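Local coordinates for protein mRNA export factor (Human herpesvirus 1, PDB 4YXP) that regulates viral gene expression, mediates nuclear export of intronless viral mRNAs and helps shut off host protein synthesis, here represented by its folded, dimerising C-terminal domain, at residues Gly169-Asp174 with Leu182-Asp187; Thr77-Gly82 with Cys129-Leu134; Glu237-His242 with His257-Pro262; Phe48-Ser53 with Pro57-Gln62; Thr98-Arg103 with Ile143-Ala148. All coordinates share one frame; numbering follows the deposited sequence.

The five contacts are spread over an all-helical domain that forms an intertwined dimer and carries a CHC2-type zinc finger. Along the chain, contact 4 comes first. Contact 2 joins helices 75-91 and 112-132, and contact 5 joins helix 93-109 to the junction of helices 141-144 and 146-167, so their segments alternate; then come contacts 1 and 3. Contact 4 touches contact 5 where Phe48 CE2 packs on Ala99 CB (3.8 Å). Contact 1 and the 237-242 half of contact 3 lie in the zinc finger, while contacts 1 and 4 are about 40 Å apart between centres. Contacts 1, 3, 4 and 5 touch the second subunit, consistent with an intertwined dimer.

Contact 1 of 5, residues Gly169-Asp174 with Leu182-Asp187; sequences GLCGLD and LADIKD
Leu170 opens the contact just after Gly169, whose positive phi (68°) completes a Schellman motif at the end of helix 146-167, a place that suits glycine. The leucine's CG lies beside the backbone N and anti to the carbonyl carbon (chi1 -61°), which sends its two methyls to neighbouring residues. CD2 rests against the aliphatic start of Lys186, 3.7 Å from its CB, while CD1 lies 3.3 Å from Asp187 OD1. Lys186 suits this surface place because its CB and CG supply an aliphatic surface, and a bend at chi2 takes the amine away to Asp9 of the second subunit. Asp187 is the N-cap of helix 188-204; its carboxylate is hydrogen-bonded to Ser190 and Tyr164.

Next along the chain, Cys171 turns its thiol to the carboxylate of Asp184, with SG 4.2 Å from OD2. That oxygen forms a salt bridge with Arg179. Gly172 then provides the N-cap position of helix 173-179, so the segments join the two ends of a helical excursion within the zinc finger. Across the contact, then, methyls and a sulfur merely touch their neighbours, whereas the charged groups spend their strong bonds on surrounding residues and the second subunit.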
# COMPACT_ATOMS: atom_id res chain seq x y z
N GLY B 169 15.26 8.18 18.45
CA GLY B 169 14.66 8.22 19.77
C GLY B 169 13.22 8.69 19.73
O GLY B 169 12.74 9.32 20.67
N LEU B 170 12.53 8.37 18.64
CA LEU B 170 11.14 8.78 18.47
C LEU B 170 10.18 7.62 18.65
O LEU B 170 10.58 6.46 18.75
CB LEU B 170 10.94 9.40 17.09
CG LEU B 170 11.76 10.65 16.80
CD1 LEU B 170 11.42 11.19 15.41
CD2 LEU B 170 11.54 11.72 17.86
N CYS B 171 8.89 7.95 18.70
CA CYS B 171 7.84 6.95 18.79
C CYS B 171 7.84 6.10 17.53
O CYS B 171 8.31 6.54 16.48
CB CYS B 171 6.48 7.62 18.98
SG CYS B 171 6.42 8.78 20.37
N GLY B 172 7.32 4.89 17.65
CA GLY B 172 7.15 4.03 16.49
C GLY B 172 6.08 4.56 15.56
O GLY B 172 5.26 5.40 15.95
N LEU B 173 6.08 4.08 14.32
CA LEU B 173 5.12 4.53 13.32
C LEU B 173 3.68 4.38 13.80
O LEU B 173 2.88 5.31 13.68
CB LEU B 173 5.32 3.76 12.02
CG LEU B 173 4.33 4.06 10.89
CD1 LEU B 173 4.38 5.53 10.50
CD2 LEU B 173 4.63 3.18 9.69
N ASP B 174 3.36 3.21 14.35
CA ASP B 174 2.00 2.93 14.79
C ASP B 174 1.59 3.86 15.93
O ASP B 174 0.46 4.35 15.97
CB ASP B 174 1.87 1.47 15.23
CG ASP B 174 2.04 0.50 14.08
OD1 ASP B 174 1.73 0.88 12.93
OD2 ASP B 174 2.49 -0.64 14.32
N LEU B 182 1.14 16.87 17.89
CA LEU B 182 2.12 17.75 17.28
C LEU B 182 3.44 17.70 18.04
O LEU B 182 4.51 17.84 17.45
CB LEU B 182 1.59 19.18 17.24
CG LEU B 182 0.30 19.39 16.45
CD1 LEU B 182 -0.21 20.81 16.65
CD2 LEU B 182 0.50 19.09 14.97
N ALA B 183 3.36 17.50 19.35
CA ALA B 183 4.54 17.49 20.21
C ALA B 183 5.45 16.30 19.92
O ALA B 183 6.60 16.28 20.36
CB ALA B 183 4.12 17.48 21.68
N ASP B 184 4.95 15.31 19.19
CA ASP B 184 5.75 14.14 18.82
C ASP B 184 6.56 14.39 17.54
O ASP B 184 7.43 13.60 17.19
CB ASP B 184 4.86 12.91 18.61
CG ASP B 184 4.30 12.37 19.92
OD1 ASP B 184 4.81 12.73 21.00
OD2 ASP B 184 3.34 11.56 19.86
N ILE B 185 6.26 15.48 16.84
CA ILE B 185 6.95 15.80 15.60
C ILE B 185 8.34 16.36 15.90
O ILE B 185 8.47 17.42 16.51
CB ILE B 185 6.12 16.78 14.75
CG1 ILE B 185 4.76 16.15 14.40
CG2 ILE B 185 6.88 17.16 13.48
CD1 ILE B 185 3.82 17.06 13.63
N LYS B 186 9.37 15.64 15.46
CA LYS B 186 10.75 16.06 15.70
C LYS B 186 11.61 15.93 14.45
O LYS B 186 12.81 16.21 14.48
CB LYS B 186 11.36 15.24 16.84
CG LYS B 186 10.66 15.39 18.18
CD LYS B 186 10.72 16.81 18.71
CE LYS B 186 9.97 16.93 20.03
NZ LYS B 186 9.72 18.34 20.43
N ASP B 187 11.01 15.50 13.34
CA ASP B 187 11.73 15.32 12.09
C ASP B 187 10.74 15.21 10.94
O ASP B 187 9.53 15.30 11.15
CB ASP B 187 12.62 14.07 12.15
CG ASP B 187 11.87 12.80 11.80
OD1 ASP B 187 10.83 12.53 12.44
OD2 ASP B 187 12.31 12.09 10.88

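Contact 2 of 5, residues Thr77-Gly82 with Cys129-Leu134; sequences TLVAHG and CIHHNL
Val79 meets two consecutive histidines where helix 75-91 packs beside the C-terminal end of helix 112-132, in an all-helical domain. A Schellman motif ends the second helix, with Asn133 taking the positive phi (64°) that asparagine tolerates well.

From the CB of Val79, the branch that does the touching is CG1, anti to the backbone N (chi1 164°). This methyl reaches His131 NE2 at 3.6 Å and the CD2 of the same ring at 3.8 Å, the two side chains crossing at about a right angle. It also lies 3.8 Å from His132 NE2. A beta-branched valine is apt here, since a short, stiff side chain sets one methyl against both rings. Its carbonyl can accept a bond from outside the helix because the residue four positions on, Pro83, has no N-H to offer it.

An edge of the His131 ring, at CD2, sits 3.5 Å above the plane of the His132 ring, over its centre, and Pro83 touches the His132 side chain. Histidine suits this second position because its ring can pack and donate at once. Glycine suits position 82, where a CB would run into Leu78 O of its own helix. The bond that joins the helices is donated by His132 NE2 to Val79 O at 2.7 Å, with an N-H...O angle of 158° and the oxygen near the ring plane.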
# COMPACT_ATOMS: atom_id res chain seq x y z
N THR B 77 1.64 30.24 -8.61
CA THR B 77 0.52 29.89 -9.49
C THR B 77 -0.59 29.20 -8.70
O THR B 77 -1.77 29.44 -8.94
CB THR B 77 0.99 28.98 -10.65
OG1 THR B 77 1.88 29.72 -11.50
CG2 THR B 77 -0.20 28.48 -11.48
N LEU B 78 -0.21 28.33 -7.76
CA LEU B 78 -1.19 27.64 -6.94
C LEU B 78 -1.96 28.64 -6.08
O LEU B 78 -3.17 28.51 -5.88
CB LEU B 78 -0.50 26.58 -6.07
CG LEU B 78 -1.38 25.73 -5.14
CD1 LEU B 78 -2.47 25.00 -5.91
CD2 LEU B 78 -0.52 24.73 -4.39
N VAL B 79 -1.26 29.65 -5.57
CA VAL B 79 -1.90 30.66 -4.76
C VAL B 79 -2.91 31.43 -5.62
O VAL B 79 -4.01 31.74 -5.17
CB VAL B 79 -0.86 31.60 -4.11
CG1 VAL B 79 -1.51 32.88 -3.58
CG2 VAL B 79 -0.14 30.88 -2.98
N ALA B 80 -2.53 31.70 -6.86
CA ALA B 80 -3.37 32.49 -7.75
C ALA B 80 -4.58 31.70 -8.26
O ALA B 80 -5.70 32.21 -8.29
CB ALA B 80 -2.55 33.00 -8.93
N HIS B 81 -4.35 30.45 -8.66
CA HIS B 81 -5.38 29.65 -9.32
C HIS B 81 -6.10 28.69 -8.38
O HIS B 81 -7.13 28.12 -8.74
CB HIS B 81 -4.76 28.86 -10.47
CG HIS B 81 -4.32 29.70 -11.62
ND1 HIS B 81 -3.74 29.18 -12.75
CD2 HIS B 81 -4.39 31.05 -11.82
CE1 HIS B 81 -3.46 30.16 -13.60
NE2 HIS B 81 -3.85 31.30 -13.05
N GLY B 82 -5.57 28.50 -7.18
CA GLY B 82 -6.16 27.60 -6.21
C GLY B 82 -7.63 27.86 -5.91
O GLY B 82 -8.45 26.94 -5.96
N CYS B 129 -5.15 26.94 1.00
CA CYS B 129 -6.43 27.26 1.64
C CYS B 129 -6.21 28.18 2.83
O CYS B 129 -6.94 29.16 3.02
CB CYS B 129 -7.14 25.98 2.09
SG CYS B 129 -7.82 24.95 0.76
N ILE B 130 -5.21 27.85 3.64
CA ILE B 130 -4.87 28.62 4.83
C ILE B 130 -4.46 30.04 4.44
O ILE B 130 -4.86 31.01 5.07
CB ILE B 130 -3.77 27.91 5.64
CG1 ILE B 130 -4.34 26.64 6.27
CG2 ILE B 130 -3.19 28.84 6.72
CD1 ILE B 130 -3.32 25.78 6.99
N HIS B 131 -3.64 30.14 3.39
CA HIS B 131 -3.23 31.44 2.87
C HIS B 131 -4.44 32.33 2.58
O HIS B 131 -4.45 33.52 2.92
CB HIS B 131 -2.40 31.27 1.60
CG HIS B 131 -2.11 32.55 0.88
ND1 HIS B 131 -0.94 33.27 1.08
CD2 HIS B 131 -2.83 33.25 -0.03
CE1 HIS B 131 -0.96 34.35 0.32
NE2 HIS B 131 -2.09 34.36 -0.36
N HIS B 132 -5.46 31.75 1.96
CA HIS B 132 -6.65 32.49 1.56
C HIS B 132 -7.74 32.50 2.62
O HIS B 132 -8.81 33.08 2.41
CB HIS B 132 -7.21 31.91 0.26
CG HIS B 132 -6.40 32.25 -0.95
ND1 HIS B 132 -6.28 33.53 -1.43
CD2 HIS B 132 -5.67 31.47 -1.78
CE1 HIS B 132 -5.51 33.53 -2.51
NE2 HIS B 132 -5.13 32.28 -2.74
N ASN B 133 -7.48 31.86 3.75
CA ASN B 133 -8.45 31.78 4.84
C ASN B 133 -9.70 31.01 4.39
O ASN B 133 -10.81 31.31 4.82
CB ASN B 133 -8.85 33.18 5.32
CG ASN B 133 -9.24 33.21 6.78
OD1 ASN B 133 -8.71 32.46 7.60
ND2 ASN B 133 -10.19 34.08 7.12
N LEU B 134 -9.49 30.02 3.53
CA LEU B 134 -10.58 29.18 3.07
C LEU B 134 -10.75 27.97 3.99
O LEU B 134 -9.76 27.41 4.47
CB LEU B 134 -10.31 28.70 1.64
CG LEU B 134 -10.37 29.78 0.56
CD1 LEU B 134 -9.81 29.25 -0.75
CD2 LEU B 134 -11.79 30.27 0.37

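Contact 3 of 5, residues Glu237-His242 with His257-Pro262; sequences EILDTH and HIVAPP. With ZN (zinc ion), chain D.
Each segment holds one imidazole beside the packing of Leu239 on Ile258 and Val259, where the zinc finger's helix 230-241 meets helix 249-259. His242 binds the zinc ion through NE2 (2.0 Å); Cys163, Cys246 and Cys251 complete the site. Its ND1 is hydrogen-bonded to Glu245, and Phe160 meets the ring with planes at about 90°. The ring of His257 works along its edge: ND1 donates to Ala260 O (2.9 Å), which lies near the ring plane, where helix 249-259 ends.

The two helices meet through branched aliphatic side chains, well suited to close packing. Leu239 holds CG beside its backbone N (chi1 -78°), which directs CD1 to Ile258, whose side chain runs across that of the leucine. Val259 instead lies alongside Leu239, the two side chains pointing opposite ways. Phe112 touches both Leu239 and Ile258, while Ser35 of the second subunit packs on Val259. One segment thus carries a zinc ligand, and the other packs on the second subunit. Leu239 CD1 stands 4.0 Å from Ile258 CG2, and Leu239 CB lies 3.9 Å from Val259 CG2.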
# COMPACT_ATOMS: atom_id res chain seq x y z
N GLU B 237 15.74 12.17 1.33
CA GLU B 237 17.01 12.47 1.98
C GLU B 237 17.33 11.46 3.09
O GLU B 237 18.45 10.97 3.16
CB GLU B 237 17.02 13.89 2.57
CG GLU B 237 18.33 14.23 3.26
CD GLU B 237 18.46 15.70 3.61
OE1 GLU B 237 17.43 16.34 3.94
OE2 GLU B 237 19.59 16.23 3.56
N ILE B 238 16.36 11.16 3.94
CA ILE B 238 16.64 10.30 5.09
C ILE B 238 16.85 8.86 4.62
O ILE B 238 17.58 8.10 5.26
CB ILE B 238 15.54 10.39 6.16
CG1 ILE B 238 14.19 9.87 5.64
CG2 ILE B 238 15.41 11.82 6.66
CD1 ILE B 238 13.14 9.71 6.74
N LEU B 239 16.23 8.48 3.51
CA LEU B 239 16.47 7.17 2.92
C LEU B 239 17.93 7.07 2.47
O LEU B 239 18.51 5.98 2.43
CB LEU B 239 15.52 6.92 1.74
CG LEU B 239 14.09 6.51 2.13
CD1 LEU B 239 13.13 6.64 0.95
CD2 LEU B 239 14.08 5.08 2.66
N ASP B 240 18.53 8.21 2.15
CA ASP B 240 19.93 8.26 1.75
C ASP B 240 20.88 8.28 2.95
O ASP B 240 21.86 7.53 2.98
CB ASP B 240 20.19 9.49 0.88
CG ASP B 240 21.63 9.56 0.37
OD1 ASP B 240 22.14 8.52 -0.11
OD2 ASP B 240 22.24 10.64 0.46
N THR B 241 20.58 9.13 3.93
CA THR B 241 21.54 9.46 4.99
C THR B 241 21.51 8.53 6.21
O THR B 241 22.48 8.49 6.97
CB THR B 241 21.32 10.89 5.49
OG1 THR B 241 20.00 11.00 6.05
CG2 THR B 241 21.47 11.89 4.36
N HIS B 242 20.41 7.82 6.41
CA HIS B 242 20.27 6.97 7.60
C HIS B 242 21.37 5.91 7.66
O HIS B 242 21.83 5.55 8.75
CB HIS B 242 18.89 6.31 7.61
CG HIS B 242 18.74 5.22 8.63
ND1 HIS B 242 18.81 5.45 9.99
CD2 HIS B 242 18.53 3.89 8.49
CE1 HIS B 242 18.65 4.31 10.63
NE2 HIS B 242 18.49 3.34 9.75
N HIS B 257 16.30 -0.25 -2.04
CA HIS B 257 15.34 -0.85 -2.95
C HIS B 257 14.06 -0.02 -3.03
O HIS B 257 13.35 -0.05 -4.04
CB HIS B 257 15.01 -2.28 -2.53
CG HIS B 257 14.53 -3.16 -3.64
ND1 HIS B 257 14.47 -2.73 -4.95
CD2 HIS B 257 14.09 -4.43 -3.65
CE1 HIS B 257 14.01 -3.70 -5.71
NE2 HIS B 257 13.77 -4.75 -4.95
N ILE B 258 13.76 0.71 -1.97
CA ILE B 258 12.65 1.67 -1.99
C ILE B 258 12.99 2.79 -2.97
O ILE B 258 12.15 3.20 -3.77
CB ILE B 258 12.37 2.22 -0.57
CG1 ILE B 258 11.79 1.11 0.31
CG2 ILE B 258 11.40 3.41 -0.63
CD1 ILE B 258 11.69 1.47 1.78
N VAL B 259 14.22 3.29 -2.90
CA VAL B 259 14.69 4.34 -3.79
C VAL B 259 14.86 3.82 -5.22
O VAL B 259 14.58 4.54 -6.18
CB VAL B 259 16.02 4.95 -3.26
CG1 VAL B 259 16.58 5.98 -4.24
CG2 VAL B 259 15.81 5.58 -1.90
N ALA B 260 15.31 2.57 -5.36
CA ALA B 260 15.53 1.97 -6.68
C ALA B 260 14.71 0.68 -6.82
O ALA B 260 15.22 -0.41 -6.55
CB ALA B 260 17.00 1.68 -6.89
N PRO B 261 13.45 0.80 -7.26
CA PRO B 261 12.50 -0.33 -7.20
C PRO B 261 12.55 -1.42 -8.30
O PRO B 261 11.83 -2.40 -8.13
CB PRO B 261 11.14 0.37 -7.25
CG PRO B 261 11.38 1.65 -7.96
CD PRO B 261 12.77 2.07 -7.60
N PRO B 262 13.33 -1.27 -9.38
CA PRO B 262 13.27 -2.35 -10.37
C PRO B 262 13.53 -3.75 -9.79
O PRO B 262 14.45 -3.92 -8.99
CB PRO B 262 14.35 -1.97 -11.37
CG PRO B 262 14.41 -0.48 -11.30
CD PRO B 262 14.17 -0.15 -9.86
ZN ZN D . 18.72 1.32 10.01

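Contact 4 of 5, residues Phe48-Ser53 with Pro57-Gln62; sequences FPAANS and PVLAGQ
Phe48 and Leu59 bring together a loop and the short, weakly bonded helix 56-59, their CA atoms 5.9 Å apart. The loop folds into a type II beta turn from Ala50 to Ser53, closed by a weak bond from Ser53 N to Ala50 O, in which Asn52 takes the positive phi (56°) this turn requires at its third position. Beyond the helix, Gly61 centres an inverse gamma turn.

Leu59 is the side chain around which the loop wraps, and its forked end suits the task. CD2 meets the Phe48 ring at CD2 (3.8 Å) and CG, the leucine lying crosswise to the phenylalanine. The edge of that ring also faces Leu59 O, 3.6 Å from the phenylalanine CD2, an approach that suits the slightly positive hydrogens of an aromatic rim. The other branch, CD1, points into the turn, 4.0 Å from Pro49 O and 4.4 Å from Ala50 CB; alanine is small enough to let it in.

Thr88 of helix 75-91 touches both Phe48 and Leu59, and His265 of the second subunit packs on Phe48 and hydrogen-bonds to Ala60 O. Ser53 has its OG anti to the backbone N (chi1 171°), where the oxygen bonds to Trp55 N and stands 3.6 Å from Leu59 CD1.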
# COMPACT_ATOMS: atom_id res chain seq x y z
N PHE B 48 -17.36 17.79 -13.97
CA PHE B 48 -17.11 19.16 -13.54
C PHE B 48 -17.36 20.11 -14.71
O PHE B 48 -16.89 19.85 -15.81
CB PHE B 48 -15.68 19.34 -13.04
CG PHE B 48 -15.40 18.73 -11.69
CD1 PHE B 48 -16.02 19.22 -10.55
CD2 PHE B 48 -14.48 17.70 -11.56
CE1 PHE B 48 -15.75 18.66 -9.31
CE2 PHE B 48 -14.21 17.15 -10.32
CZ PHE B 48 -14.85 17.63 -9.20
N PRO B 49 -18.11 21.20 -14.48
CA PRO B 49 -18.11 22.26 -15.50
C PRO B 49 -16.71 22.85 -15.62
O PRO B 49 -16.07 23.10 -14.59
CB PRO B 49 -19.11 23.29 -14.95
CG PRO B 49 -19.94 22.54 -13.96
CD PRO B 49 -19.04 21.50 -13.38
N ALA B 50 -16.23 23.07 -16.84
CA ALA B 50 -14.84 23.48 -17.04
C ALA B 50 -14.68 24.71 -17.93
O ALA B 50 -13.58 25.02 -18.37
CB ALA B 50 -14.04 22.32 -17.61
N ALA B 51 -15.78 25.40 -18.20
CA ALA B 51 -15.74 26.58 -19.07
C ALA B 51 -14.94 27.70 -18.42
O ALA B 51 -15.20 28.09 -17.28
CB ALA B 51 -17.15 27.05 -19.39
N ASN B 52 -13.96 28.22 -19.16
CA ASN B 52 -13.11 29.31 -18.69
C ASN B 52 -12.42 28.99 -17.36
O ASN B 52 -12.22 29.88 -16.53
CB ASN B 52 -13.93 30.60 -18.55
CG ASN B 52 -14.29 31.20 -19.89
OD1 ASN B 52 -15.29 30.82 -20.51
ND2 ASN B 52 -13.47 32.14 -20.36
N SER B 53 -12.08 27.73 -17.17
CA SER B 53 -11.28 27.32 -16.02
C SER B 53 -9.85 27.02 -16.45
O SER B 53 -9.65 26.27 -17.41
CB SER B 53 -11.89 26.09 -15.34
OG SER B 53 -11.02 25.57 -14.34
N PRO B 57 -7.98 21.03 -18.02
CA PRO B 57 -7.31 19.76 -18.35
C PRO B 57 -7.43 18.67 -17.28
O PRO B 57 -7.50 17.49 -17.64
CB PRO B 57 -5.85 20.18 -18.53
CG PRO B 57 -5.92 21.59 -18.96
CD PRO B 57 -7.06 22.18 -18.19
N VAL B 58 -7.46 19.03 -16.01
CA VAL B 58 -7.53 18.04 -14.94
C VAL B 58 -8.95 17.92 -14.37
O VAL B 58 -9.17 17.17 -13.42
CB VAL B 58 -6.52 18.35 -13.80
CG1 VAL B 58 -5.10 18.23 -14.31
CG2 VAL B 58 -6.77 19.73 -13.21
N LEU B 59 -9.90 18.64 -14.95
CA LEU B 59 -11.29 18.56 -14.50
C LEU B 59 -12.12 17.58 -15.33
O LEU B 59 -13.19 17.16 -14.91
CB LEU B 59 -11.95 19.95 -14.54
CG LEU B 59 -11.54 20.93 -13.43
CD1 LEU B 59 -12.23 22.27 -13.64
CD2 LEU B 59 -11.86 20.38 -12.05
N ALA B 60 -11.63 17.23 -16.52
CA ALA B 60 -12.32 16.29 -17.38
C ALA B 60 -11.98 14.84 -17.02
O ALA B 60 -11.10 14.59 -16.20
CB ALA B 60 -11.98 16.56 -18.84
N GLY B 61 -12.70 13.91 -17.63
CA GLY B 61 -12.32 12.51 -17.57
C GLY B 61 -11.16 12.27 -18.52
O GLY B 61 -11.31 11.62 -19.55
N GLN B 62 -10.00 12.82 -18.15
CA GLN B 62 -8.79 12.82 -18.98
C GLN B 62 -8.58 11.52 -19.76
O GLN B 62 -9.09 10.46 -19.39
CB GLN B 62 -7.53 13.11 -18.14
CG GLN B 62 -7.61 12.85 -16.62
CD GLN B 62 -7.01 13.98 -15.79
OE1 GLN B 62 -7.72 14.73 -15.13
NE2 GLN B 62 -5.68 14.09 -15.82

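Contact 5 of 5, residues Thr98-Arg103 with Ile143-Ala148; sequences TAKAMR and IGTTAA
Arg103 and Thr145 carry the polar part of this contact between helix 93-109 and the junction of helices 141-144 and 146-167. Arg103 is extended from CG to NE, and its NE donates to Thr145 OG1 at 2.9 Å, with the oxygen near the guanidinium plane but the bond rather bent (N-H...O 138°). A water completes a small ring, accepting from Arg103 NH2 at 3.0 Å and lying 2.9 Å from Thr145 OG1. At the far end of the arginine, NH1 hydrogen-bonds to Gly266 O of the second subunit and forms a salt bridge with Glu121. Thr145 OG1 is also hydrogen-bonded to Pro141 O.

Van der Waals contacts lie beside it. Thr145 rests CG2 near a backbone carbonyl, 3.4 Å from Lys100 O, and its side chain runs antiparallel to that of Lys100. Lys100 also lays CD 4.2 Å from Gly144 CA, and its amine goes on to Pro138 O. Gly144 suits its place because a CB there would run into the lysine chain.

Threonine thus offers a methyl and a hydroxyl to two residues about one helical turn apart. With OG1, the water, Glu121 and a carbonyl of the second subunit gathered at its guanidinium, Arg103 links the junction to that subunit, and its rotation is probably well fixed.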
# COMPACT_ATOMS: atom_id res chain seq x y z
N THR B 98 -17.62 11.70 -6.95
CA THR B 98 -17.06 10.86 -8.00
C THR B 98 -15.55 11.02 -8.07
O THR B 98 -14.81 10.03 -8.04
CB THR B 98 -17.69 11.21 -9.37
OG1 THR B 98 -19.10 10.97 -9.33
CG2 THR B 98 -17.08 10.37 -10.48
N ALA B 99 -15.08 12.27 -8.15
CA ALA B 99 -13.65 12.55 -8.24
C ALA B 99 -12.89 11.99 -7.03
O ALA B 99 -11.81 11.42 -7.17
CB ALA B 99 -13.42 14.05 -8.35
N LYS B 100 -13.48 12.16 -5.86
CA LYS B 100 -12.87 11.72 -4.61
C LYS B 100 -12.70 10.20 -4.60
O LYS B 100 -11.66 9.69 -4.17
CB LYS B 100 -13.72 12.19 -3.43
CG LYS B 100 -13.22 11.81 -2.04
CD LYS B 100 -13.99 12.58 -0.97
CE LYS B 100 -14.36 11.70 0.22
NZ LYS B 100 -14.92 12.51 1.34
N ALA B 101 -13.71 9.48 -5.07
CA ALA B 101 -13.66 8.03 -5.13
C ALA B 101 -12.55 7.54 -6.04
O ALA B 101 -11.84 6.58 -5.72
CB ALA B 101 -15.00 7.47 -5.58
N MET B 102 -12.40 8.19 -7.19
CA MET B 102 -11.37 7.80 -8.15
C MET B 102 -9.97 8.15 -7.65
O MET B 102 -9.04 7.35 -7.77
CB MET B 102 -11.62 8.46 -9.51
CG MET B 102 -12.54 7.66 -10.43
SD MET B 102 -12.84 8.49 -12.00
CE MET B 102 -13.52 10.03 -11.43
N ARG B 103 -9.82 9.34 -7.07
CA ARG B 103 -8.53 9.76 -6.54
C ARG B 103 -8.07 8.81 -5.43
O ARG B 103 -6.88 8.56 -5.27
CB ARG B 103 -8.59 11.19 -6.01
CG ARG B 103 -7.29 11.67 -5.35
CD ARG B 103 -7.40 13.11 -4.89
NE ARG B 103 -6.24 13.53 -4.10
CZ ARG B 103 -5.15 14.11 -4.59
NH1 ARG B 103 -5.04 14.36 -5.89
NH2 ARG B 103 -4.16 14.44 -3.77
N ILE B 143 -8.41 16.89 0.10
CA ILE B 143 -8.40 16.69 1.54
C ILE B 143 -9.03 15.34 1.89
O ILE B 143 -8.54 14.63 2.78
CB ILE B 143 -9.11 17.86 2.26
CG1 ILE B 143 -8.33 19.16 2.03
CG2 ILE B 143 -9.25 17.57 3.76
CD1 ILE B 143 -8.98 20.40 2.59
N GLY B 144 -10.09 14.99 1.18
CA GLY B 144 -10.83 13.77 1.48
C GLY B 144 -10.08 12.46 1.29
O GLY B 144 -10.49 11.43 1.83
N THR B 145 -8.99 12.48 0.53
CA THR B 145 -8.24 11.25 0.27
C THR B 145 -6.90 11.21 1.01
O THR B 145 -6.00 10.46 0.64
CB THR B 145 -7.97 11.06 -1.24
OG1 THR B 145 -7.33 12.22 -1.78
CG2 THR B 145 -9.28 10.81 -1.99
N THR B 146 -6.78 12.01 2.07
CA THR B 146 -5.56 12.03 2.86
C THR B 146 -5.20 10.62 3.36
O THR B 146 -4.03 10.23 3.34
CB THR B 146 -5.69 12.99 4.07
OG1 THR B 146 -5.87 14.33 3.60
CG2 THR B 146 -4.45 12.94 4.96
N ALA B 147 -6.20 9.87 3.80
CA ALA B 147 -5.97 8.54 4.35
C ALA B 147 -5.33 7.60 3.33
O ALA B 147 -4.62 6.66 3.70
CB ALA B 147 -7.28 7.94 4.84
N ALA B 148 -5.57 7.86 2.05
CA ALA B 148 -5.06 6.99 0.99
C ALA B 148 -3.55 7.14 0.82
O ALA B 148 -2.83 6.14 0.70
CB ALA B 148 -5.77 7.29 -0.32
O HOH W 1 -4.94 13.69 -0.93